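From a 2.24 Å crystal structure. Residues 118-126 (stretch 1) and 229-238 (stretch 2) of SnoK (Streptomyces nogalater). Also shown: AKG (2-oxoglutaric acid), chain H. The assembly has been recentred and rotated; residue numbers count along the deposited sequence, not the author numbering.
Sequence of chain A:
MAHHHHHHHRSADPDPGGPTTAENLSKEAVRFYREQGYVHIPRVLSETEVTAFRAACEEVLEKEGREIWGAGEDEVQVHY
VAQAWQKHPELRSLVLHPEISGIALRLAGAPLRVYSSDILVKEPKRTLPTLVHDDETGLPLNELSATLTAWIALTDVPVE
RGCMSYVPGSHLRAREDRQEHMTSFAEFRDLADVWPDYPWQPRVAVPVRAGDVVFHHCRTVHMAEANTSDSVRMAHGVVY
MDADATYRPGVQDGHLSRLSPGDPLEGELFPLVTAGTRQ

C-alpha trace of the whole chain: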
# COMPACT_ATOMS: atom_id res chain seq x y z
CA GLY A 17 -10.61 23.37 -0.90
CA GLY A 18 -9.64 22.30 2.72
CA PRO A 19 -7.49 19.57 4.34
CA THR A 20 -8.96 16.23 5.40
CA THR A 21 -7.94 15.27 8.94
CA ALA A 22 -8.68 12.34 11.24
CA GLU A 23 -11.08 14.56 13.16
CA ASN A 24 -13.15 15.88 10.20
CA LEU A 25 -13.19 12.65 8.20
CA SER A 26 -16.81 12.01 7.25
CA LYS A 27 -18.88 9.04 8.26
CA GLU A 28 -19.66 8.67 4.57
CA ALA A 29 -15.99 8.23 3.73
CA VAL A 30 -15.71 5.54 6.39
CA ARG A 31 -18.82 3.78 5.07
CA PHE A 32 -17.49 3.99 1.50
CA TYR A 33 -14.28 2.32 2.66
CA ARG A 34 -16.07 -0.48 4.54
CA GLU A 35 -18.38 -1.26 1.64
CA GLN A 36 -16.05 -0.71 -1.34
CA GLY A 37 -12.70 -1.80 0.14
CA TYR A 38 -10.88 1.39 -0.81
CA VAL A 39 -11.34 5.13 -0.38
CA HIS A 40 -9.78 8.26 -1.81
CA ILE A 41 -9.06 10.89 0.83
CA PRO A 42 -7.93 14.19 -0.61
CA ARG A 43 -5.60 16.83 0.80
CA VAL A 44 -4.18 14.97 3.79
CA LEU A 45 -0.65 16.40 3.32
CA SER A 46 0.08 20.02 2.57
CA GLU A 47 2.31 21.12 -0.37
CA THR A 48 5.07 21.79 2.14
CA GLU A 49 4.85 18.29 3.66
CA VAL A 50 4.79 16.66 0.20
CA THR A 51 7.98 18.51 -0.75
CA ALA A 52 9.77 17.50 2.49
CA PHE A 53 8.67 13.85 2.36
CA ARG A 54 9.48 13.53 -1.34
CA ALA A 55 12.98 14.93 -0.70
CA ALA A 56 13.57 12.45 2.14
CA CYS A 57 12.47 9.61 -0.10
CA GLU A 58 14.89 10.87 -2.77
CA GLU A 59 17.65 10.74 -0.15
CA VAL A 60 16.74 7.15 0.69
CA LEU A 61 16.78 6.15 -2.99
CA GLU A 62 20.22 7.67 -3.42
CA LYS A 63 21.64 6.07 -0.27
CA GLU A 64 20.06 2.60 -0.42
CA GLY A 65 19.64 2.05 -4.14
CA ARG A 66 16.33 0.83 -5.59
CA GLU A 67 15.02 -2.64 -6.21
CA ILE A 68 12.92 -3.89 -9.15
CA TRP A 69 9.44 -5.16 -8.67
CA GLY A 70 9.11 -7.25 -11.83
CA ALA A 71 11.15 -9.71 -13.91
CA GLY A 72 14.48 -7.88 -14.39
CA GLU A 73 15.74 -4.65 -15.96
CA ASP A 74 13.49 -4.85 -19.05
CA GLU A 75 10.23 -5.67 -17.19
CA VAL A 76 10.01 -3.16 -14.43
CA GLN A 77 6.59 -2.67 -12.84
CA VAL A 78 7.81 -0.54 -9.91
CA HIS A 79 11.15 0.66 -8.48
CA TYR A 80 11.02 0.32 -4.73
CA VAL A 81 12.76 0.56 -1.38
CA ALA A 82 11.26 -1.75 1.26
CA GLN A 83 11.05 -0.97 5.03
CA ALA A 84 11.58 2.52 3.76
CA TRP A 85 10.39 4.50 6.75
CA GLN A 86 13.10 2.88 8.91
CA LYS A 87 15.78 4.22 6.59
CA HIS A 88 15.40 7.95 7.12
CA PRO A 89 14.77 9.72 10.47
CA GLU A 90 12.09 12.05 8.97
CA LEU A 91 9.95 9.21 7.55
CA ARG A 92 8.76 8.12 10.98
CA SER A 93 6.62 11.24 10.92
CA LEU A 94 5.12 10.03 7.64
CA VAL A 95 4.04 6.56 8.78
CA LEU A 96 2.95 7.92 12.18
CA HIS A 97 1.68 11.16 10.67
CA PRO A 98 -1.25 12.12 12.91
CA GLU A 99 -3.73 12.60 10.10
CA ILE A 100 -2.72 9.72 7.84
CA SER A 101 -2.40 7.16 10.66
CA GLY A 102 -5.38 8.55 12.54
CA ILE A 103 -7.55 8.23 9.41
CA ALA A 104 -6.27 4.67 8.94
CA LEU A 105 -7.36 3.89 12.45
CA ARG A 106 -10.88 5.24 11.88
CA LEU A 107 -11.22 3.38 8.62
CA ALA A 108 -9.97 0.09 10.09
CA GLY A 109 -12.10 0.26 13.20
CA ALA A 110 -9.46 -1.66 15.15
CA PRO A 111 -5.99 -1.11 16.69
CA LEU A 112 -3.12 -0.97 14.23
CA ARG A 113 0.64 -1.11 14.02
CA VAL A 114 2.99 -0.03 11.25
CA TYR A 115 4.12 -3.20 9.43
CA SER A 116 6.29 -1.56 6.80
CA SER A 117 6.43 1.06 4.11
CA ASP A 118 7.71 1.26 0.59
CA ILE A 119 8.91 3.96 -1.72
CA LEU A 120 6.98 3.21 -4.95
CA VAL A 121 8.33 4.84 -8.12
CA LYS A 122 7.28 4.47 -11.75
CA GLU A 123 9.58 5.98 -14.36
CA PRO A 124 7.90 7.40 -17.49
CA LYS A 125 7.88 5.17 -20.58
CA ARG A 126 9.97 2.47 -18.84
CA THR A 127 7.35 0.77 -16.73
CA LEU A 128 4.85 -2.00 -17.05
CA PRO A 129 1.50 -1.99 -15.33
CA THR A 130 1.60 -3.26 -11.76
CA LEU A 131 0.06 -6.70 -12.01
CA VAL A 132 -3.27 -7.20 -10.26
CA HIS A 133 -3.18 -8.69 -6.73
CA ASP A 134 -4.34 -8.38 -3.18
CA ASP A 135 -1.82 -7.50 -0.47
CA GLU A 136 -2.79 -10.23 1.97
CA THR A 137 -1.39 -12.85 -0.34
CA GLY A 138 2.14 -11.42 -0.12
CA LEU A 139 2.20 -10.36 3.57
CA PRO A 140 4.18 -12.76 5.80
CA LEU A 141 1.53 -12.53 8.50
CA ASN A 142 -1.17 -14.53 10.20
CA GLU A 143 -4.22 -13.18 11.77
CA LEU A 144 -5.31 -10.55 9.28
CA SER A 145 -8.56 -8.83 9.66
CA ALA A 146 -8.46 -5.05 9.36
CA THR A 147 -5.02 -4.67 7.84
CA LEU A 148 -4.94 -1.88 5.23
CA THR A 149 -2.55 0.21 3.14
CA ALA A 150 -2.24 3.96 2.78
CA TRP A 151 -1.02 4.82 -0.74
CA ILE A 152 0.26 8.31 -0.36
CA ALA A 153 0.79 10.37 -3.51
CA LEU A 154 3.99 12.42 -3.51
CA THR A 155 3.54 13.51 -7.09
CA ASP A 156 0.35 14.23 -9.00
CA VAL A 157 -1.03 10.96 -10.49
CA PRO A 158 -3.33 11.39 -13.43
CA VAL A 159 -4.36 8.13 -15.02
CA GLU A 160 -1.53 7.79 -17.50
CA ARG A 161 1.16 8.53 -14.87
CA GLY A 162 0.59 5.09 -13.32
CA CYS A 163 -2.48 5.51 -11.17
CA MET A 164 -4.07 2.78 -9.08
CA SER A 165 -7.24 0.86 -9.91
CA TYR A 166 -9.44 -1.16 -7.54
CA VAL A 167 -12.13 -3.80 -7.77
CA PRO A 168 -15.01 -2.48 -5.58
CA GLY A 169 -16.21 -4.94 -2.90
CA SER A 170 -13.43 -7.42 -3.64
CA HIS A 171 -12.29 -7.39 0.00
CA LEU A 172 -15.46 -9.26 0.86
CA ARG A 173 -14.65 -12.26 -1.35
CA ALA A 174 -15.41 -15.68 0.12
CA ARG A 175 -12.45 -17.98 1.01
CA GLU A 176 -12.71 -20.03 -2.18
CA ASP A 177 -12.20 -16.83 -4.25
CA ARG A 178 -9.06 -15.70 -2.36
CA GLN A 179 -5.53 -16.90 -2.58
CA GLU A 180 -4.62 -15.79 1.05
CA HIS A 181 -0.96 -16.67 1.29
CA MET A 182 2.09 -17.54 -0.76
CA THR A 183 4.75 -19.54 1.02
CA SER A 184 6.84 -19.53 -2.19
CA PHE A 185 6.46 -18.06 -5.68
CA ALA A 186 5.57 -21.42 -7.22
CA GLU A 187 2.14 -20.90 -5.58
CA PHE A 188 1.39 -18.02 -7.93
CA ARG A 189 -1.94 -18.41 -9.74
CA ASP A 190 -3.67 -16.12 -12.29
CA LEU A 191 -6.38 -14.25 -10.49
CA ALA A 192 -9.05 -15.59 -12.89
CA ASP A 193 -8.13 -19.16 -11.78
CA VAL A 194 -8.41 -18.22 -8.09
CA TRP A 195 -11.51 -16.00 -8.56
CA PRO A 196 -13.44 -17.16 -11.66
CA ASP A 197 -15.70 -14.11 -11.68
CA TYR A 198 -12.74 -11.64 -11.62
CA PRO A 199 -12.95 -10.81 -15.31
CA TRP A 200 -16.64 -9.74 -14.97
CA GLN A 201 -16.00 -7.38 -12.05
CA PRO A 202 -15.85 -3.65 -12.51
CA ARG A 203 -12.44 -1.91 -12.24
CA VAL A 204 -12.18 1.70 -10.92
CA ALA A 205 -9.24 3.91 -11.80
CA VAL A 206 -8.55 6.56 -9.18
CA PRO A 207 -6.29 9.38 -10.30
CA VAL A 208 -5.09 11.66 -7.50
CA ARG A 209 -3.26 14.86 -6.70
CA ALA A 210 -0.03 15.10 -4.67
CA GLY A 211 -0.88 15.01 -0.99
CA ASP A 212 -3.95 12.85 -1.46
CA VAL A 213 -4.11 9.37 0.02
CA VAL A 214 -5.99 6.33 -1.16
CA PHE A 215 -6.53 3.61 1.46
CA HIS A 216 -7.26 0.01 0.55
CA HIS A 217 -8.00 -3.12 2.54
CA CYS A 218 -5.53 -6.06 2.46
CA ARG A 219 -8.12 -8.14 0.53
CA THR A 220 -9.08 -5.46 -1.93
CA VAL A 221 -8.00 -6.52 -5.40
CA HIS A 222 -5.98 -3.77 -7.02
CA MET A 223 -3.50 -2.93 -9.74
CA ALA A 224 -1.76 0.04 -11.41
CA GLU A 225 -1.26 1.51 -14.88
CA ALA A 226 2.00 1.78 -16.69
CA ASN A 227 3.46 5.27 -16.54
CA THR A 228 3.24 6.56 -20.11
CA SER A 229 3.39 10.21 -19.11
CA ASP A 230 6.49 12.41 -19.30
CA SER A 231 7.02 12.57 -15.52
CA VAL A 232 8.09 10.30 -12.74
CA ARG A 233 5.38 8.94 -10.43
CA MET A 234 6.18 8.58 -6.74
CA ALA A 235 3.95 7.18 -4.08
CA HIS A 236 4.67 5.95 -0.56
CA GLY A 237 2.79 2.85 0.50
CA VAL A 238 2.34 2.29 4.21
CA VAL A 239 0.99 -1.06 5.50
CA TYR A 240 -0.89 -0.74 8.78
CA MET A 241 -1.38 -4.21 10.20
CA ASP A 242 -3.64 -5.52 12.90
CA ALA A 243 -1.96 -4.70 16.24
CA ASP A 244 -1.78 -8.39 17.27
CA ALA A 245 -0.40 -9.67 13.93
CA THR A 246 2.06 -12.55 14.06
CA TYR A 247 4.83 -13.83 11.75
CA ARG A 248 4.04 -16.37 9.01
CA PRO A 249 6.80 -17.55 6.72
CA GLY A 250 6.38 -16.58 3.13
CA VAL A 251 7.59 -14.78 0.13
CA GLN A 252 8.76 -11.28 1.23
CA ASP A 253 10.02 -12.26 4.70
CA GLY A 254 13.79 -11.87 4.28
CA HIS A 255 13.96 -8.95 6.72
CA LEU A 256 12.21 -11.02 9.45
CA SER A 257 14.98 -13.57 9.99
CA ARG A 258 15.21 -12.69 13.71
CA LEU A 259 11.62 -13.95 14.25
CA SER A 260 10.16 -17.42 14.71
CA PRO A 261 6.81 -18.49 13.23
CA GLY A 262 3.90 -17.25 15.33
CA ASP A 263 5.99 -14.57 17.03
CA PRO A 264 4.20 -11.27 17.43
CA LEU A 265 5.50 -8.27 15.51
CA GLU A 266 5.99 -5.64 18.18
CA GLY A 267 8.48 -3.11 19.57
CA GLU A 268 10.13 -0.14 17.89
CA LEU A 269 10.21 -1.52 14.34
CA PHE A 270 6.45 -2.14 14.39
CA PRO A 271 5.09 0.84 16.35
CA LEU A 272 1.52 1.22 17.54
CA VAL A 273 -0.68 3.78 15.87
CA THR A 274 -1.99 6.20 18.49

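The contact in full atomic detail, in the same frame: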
# COMPACT_ATOMS: atom_id res chain seq x y z
N ASP A 118 6.91 1.34 1.78
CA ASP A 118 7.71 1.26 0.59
C ASP A 118 7.71 2.57 -0.17
O ASP A 118 6.67 3.22 -0.30
CB ASP A 118 7.16 0.22 -0.37
CG ASP A 118 7.36 -1.19 0.12
OD1 ASP A 118 6.59 -1.63 0.99
OD2 ASP A 118 8.27 -1.88 -0.39
N ILE A 119 8.86 2.93 -0.72
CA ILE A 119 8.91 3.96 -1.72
C ILE A 119 8.53 3.29 -3.03
O ILE A 119 9.06 2.23 -3.37
CB ILE A 119 10.29 4.55 -1.79
CG1 ILE A 119 10.57 5.43 -0.57
CG2 ILE A 119 10.41 5.41 -3.04
CD1 ILE A 119 12.05 5.68 -0.36
N LEU A 120 7.57 3.87 -3.75
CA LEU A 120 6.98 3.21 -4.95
C LEU A 120 7.01 4.12 -6.17
O LEU A 120 6.16 5.01 -6.33
CB LEU A 120 5.54 2.78 -4.68
CG LEU A 120 5.35 1.78 -3.54
CD1 LEU A 120 3.89 1.87 -3.08
CD2 LEU A 120 5.73 0.36 -3.92
N VAL A 121 8.01 3.91 -7.02
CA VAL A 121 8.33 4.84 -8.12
C VAL A 121 8.04 4.18 -9.45
O VAL A 121 8.38 3.01 -9.65
CB VAL A 121 9.81 5.25 -8.09
CG1 VAL A 121 10.25 5.89 -9.39
CG2 VAL A 121 10.06 6.26 -6.97
N LYS A 122 7.41 4.92 -10.35
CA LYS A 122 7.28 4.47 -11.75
C LYS A 122 7.91 5.50 -12.69
O LYS A 122 7.43 6.61 -12.77
CB LYS A 122 5.82 4.23 -12.17
CG LYS A 122 5.20 2.91 -11.68
CD LYS A 122 3.82 2.70 -12.31
CE LYS A 122 3.07 1.47 -11.77
NZ LYS A 122 3.43 0.24 -12.50
N GLU A 123 8.94 5.11 -13.42
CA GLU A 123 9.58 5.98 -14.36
C GLU A 123 8.74 6.04 -15.63
O GLU A 123 8.15 5.03 -16.02
CB GLU A 123 10.97 5.49 -14.71
CG GLU A 123 11.97 5.52 -13.56
CD GLU A 123 12.46 6.93 -13.16
OE1 GLU A 123 12.40 7.88 -14.01
OE2 GLU A 123 12.93 7.08 -11.97
N PRO A 124 8.70 7.21 -16.28
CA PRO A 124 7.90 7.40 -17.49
C PRO A 124 8.44 6.63 -18.67
O PRO A 124 9.64 6.60 -18.89
CB PRO A 124 8.01 8.90 -17.75
CG PRO A 124 9.30 9.33 -17.09
CD PRO A 124 9.45 8.43 -15.90
N LYS A 125 7.55 5.92 -19.36
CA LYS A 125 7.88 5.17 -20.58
C LYS A 125 8.82 3.97 -20.38
O LYS A 125 9.22 3.35 -21.34
CB LYS A 125 8.47 6.10 -21.64
CG LYS A 125 7.64 7.36 -21.85
CD LYS A 125 7.62 7.82 -23.30
CE LYS A 125 6.37 8.65 -23.59
NZ LYS A 125 6.37 9.90 -22.77
N ARG A 126 9.12 3.62 -19.14
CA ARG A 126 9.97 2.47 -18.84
C ARG A 126 9.34 1.50 -17.86
O ARG A 126 10.03 0.64 -17.32
CB ARG A 126 11.30 2.92 -18.25
CG ARG A 126 12.28 3.45 -19.27
CD ARG A 126 12.41 4.94 -19.10
NE ARG A 126 13.27 5.26 -17.97
CZ ARG A 126 13.50 6.50 -17.54
NH1 ARG A 126 14.31 6.70 -16.49
NH2 ARG A 126 12.95 7.55 -18.19
N SER A 229 3.23 8.76 -19.11
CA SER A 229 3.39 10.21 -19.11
C SER A 229 4.86 10.62 -19.37
O SER A 229 5.69 9.81 -19.77
CB SER A 229 2.91 10.79 -17.77
OG SER A 229 3.92 10.64 -16.76
N ASP A 230 5.15 11.90 -19.14
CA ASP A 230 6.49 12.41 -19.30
C ASP A 230 7.19 12.63 -17.95
O ASP A 230 8.31 13.15 -17.90
CB ASP A 230 6.43 13.72 -20.09
CG ASP A 230 6.14 13.47 -21.58
OD1 ASP A 230 6.95 12.78 -22.24
OD2 ASP A 230 5.13 14.00 -22.11
N SER A 231 6.52 12.26 -16.86
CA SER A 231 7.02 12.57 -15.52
C SER A 231 7.01 11.36 -14.61
O SER A 231 6.09 10.53 -14.67
CB SER A 231 6.13 13.63 -14.87
OG SER A 231 6.26 14.81 -15.58
N VAL A 232 7.98 11.33 -13.72
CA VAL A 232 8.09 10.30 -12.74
C VAL A 232 6.82 10.27 -11.86
O VAL A 232 6.29 11.30 -11.49
CB VAL A 232 9.33 10.54 -11.82
CG1 VAL A 232 9.34 9.50 -10.71
CG2 VAL A 232 10.64 10.43 -12.57
N ARG A 233 6.40 9.09 -11.49
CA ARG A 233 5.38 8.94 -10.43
C ARG A 233 6.01 8.46 -9.15
O ARG A 233 6.72 7.46 -9.15
CB ARG A 233 4.34 7.88 -10.80
CG ARG A 233 3.27 7.75 -9.77
CD ARG A 233 2.62 6.38 -9.79
NE ARG A 233 3.29 5.50 -8.87
CZ ARG A 233 3.00 4.22 -8.66
NH1 ARG A 233 2.02 3.57 -9.30
NH2 ARG A 233 3.75 3.57 -7.78
N MET A 234 5.71 9.10 -8.03
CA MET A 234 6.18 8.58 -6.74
C MET A 234 5.03 8.52 -5.78
O MET A 234 4.41 9.53 -5.47
CB MET A 234 7.31 9.41 -6.12
CG MET A 234 7.76 8.82 -4.79
SD MET A 234 8.99 9.74 -3.79
CE MET A 234 10.37 9.76 -4.91
N ALA A 235 4.79 7.32 -5.25
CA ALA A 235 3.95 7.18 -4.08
C ALA A 235 4.74 6.57 -2.92
O ALA A 235 5.84 6.03 -3.11
CB ALA A 235 2.74 6.32 -4.40
N HIS A 236 4.14 6.63 -1.73
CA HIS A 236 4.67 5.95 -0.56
C HIS A 236 3.57 5.09 0.01
O HIS A 236 2.53 5.59 0.42
CB HIS A 236 5.15 6.95 0.50
CG HIS A 236 6.15 6.37 1.44
ND1 HIS A 236 7.50 6.46 1.22
CD2 HIS A 236 6.01 5.62 2.55
CE1 HIS A 236 8.16 5.81 2.17
NE2 HIS A 236 7.27 5.30 3.00
N GLY A 237 3.79 3.78 0.03
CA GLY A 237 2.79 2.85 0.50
C GLY A 237 3.10 2.48 1.93
O GLY A 237 4.18 2.01 2.22
N VAL A 238 2.14 2.67 2.82
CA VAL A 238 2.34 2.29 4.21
C VAL A 238 1.37 1.16 4.60
O VAL A 238 0.16 1.35 4.48
CB VAL A 238 2.08 3.49 5.15
CG1 VAL A 238 2.38 3.10 6.59
CG2 VAL A 238 2.93 4.64 4.76
C1 AKG H . 0.10 -1.32 -2.96
O1 AKG H . 0.25 -0.20 -2.41
O2 AKG H . -0.34 -2.36 -2.40
C2 AKG H . 0.47 -1.49 -4.36
O5 AKG H . 0.27 -2.62 -4.79
C3 AKG H . 1.04 -0.36 -5.17
C4 AKG H . 1.59 -0.71 -6.55
C5 AKG H . 2.07 0.56 -7.28
O3 AKG H . 2.41 1.61 -6.64
O4 AKG H . 2.14 0.57 -8.51
O HOH W 1 4.25 -1.14 2.06

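Strands 118-122 and 233-238 run antiparallel, and three hydrogen-bonded pairs alternate with two non-hydrogen-bonded ones. In the first, Asp118 N donates to Gly237 O (2.8 Å) and Gly237 N to Asp118 O (3.0 Å); a water donates to both Asp118 OD1 and Gly237 O, tying the carboxylate to the partner backbone. Ile119 lies on the other face beside His236, its CG1 3.7 Å from the imidazole CE1; it is buried, and its branched apolar side chain packs against this ring carbon without leaving a polar group unpaired. Leu120 pairs with Ala235 through Leu120 N to Ala235 O (2.8 Å) and Ala235 N to Leu120 O (2.9 Å). Its CD1 fills space above Gly237, where a CB would clash with it. Leu120 O also accepts from Arg233 NH2 (3.2 Å); the same NH2 donates to AKG O3 (2.6 Å) and Arg233 NH1 to AKG O4 (3.1 Å), cation meeting carboxylate. Val121, on the face of Ile119, offers CG2 to Met234 CE (4.1 Å) and CG1 to Val232 CG1 (4.0 Å), a small apolar cluster. Lys122 closes the ladder with Arg233, and its aliphatic CD covers one face of the guanidinium, so the aliphatic part of Lys122, and not its ammonium, packs on the Arg233 guanidinium. Beyond the strand, Pro124, which has no amide hydrogen to donate, rests CB against Ser229 O (3.2 Å). Lys125 NZ then bonds Ser229 O (3.1 Å) and forms a salt bridge with Asp230 OD1 (3.0 Å).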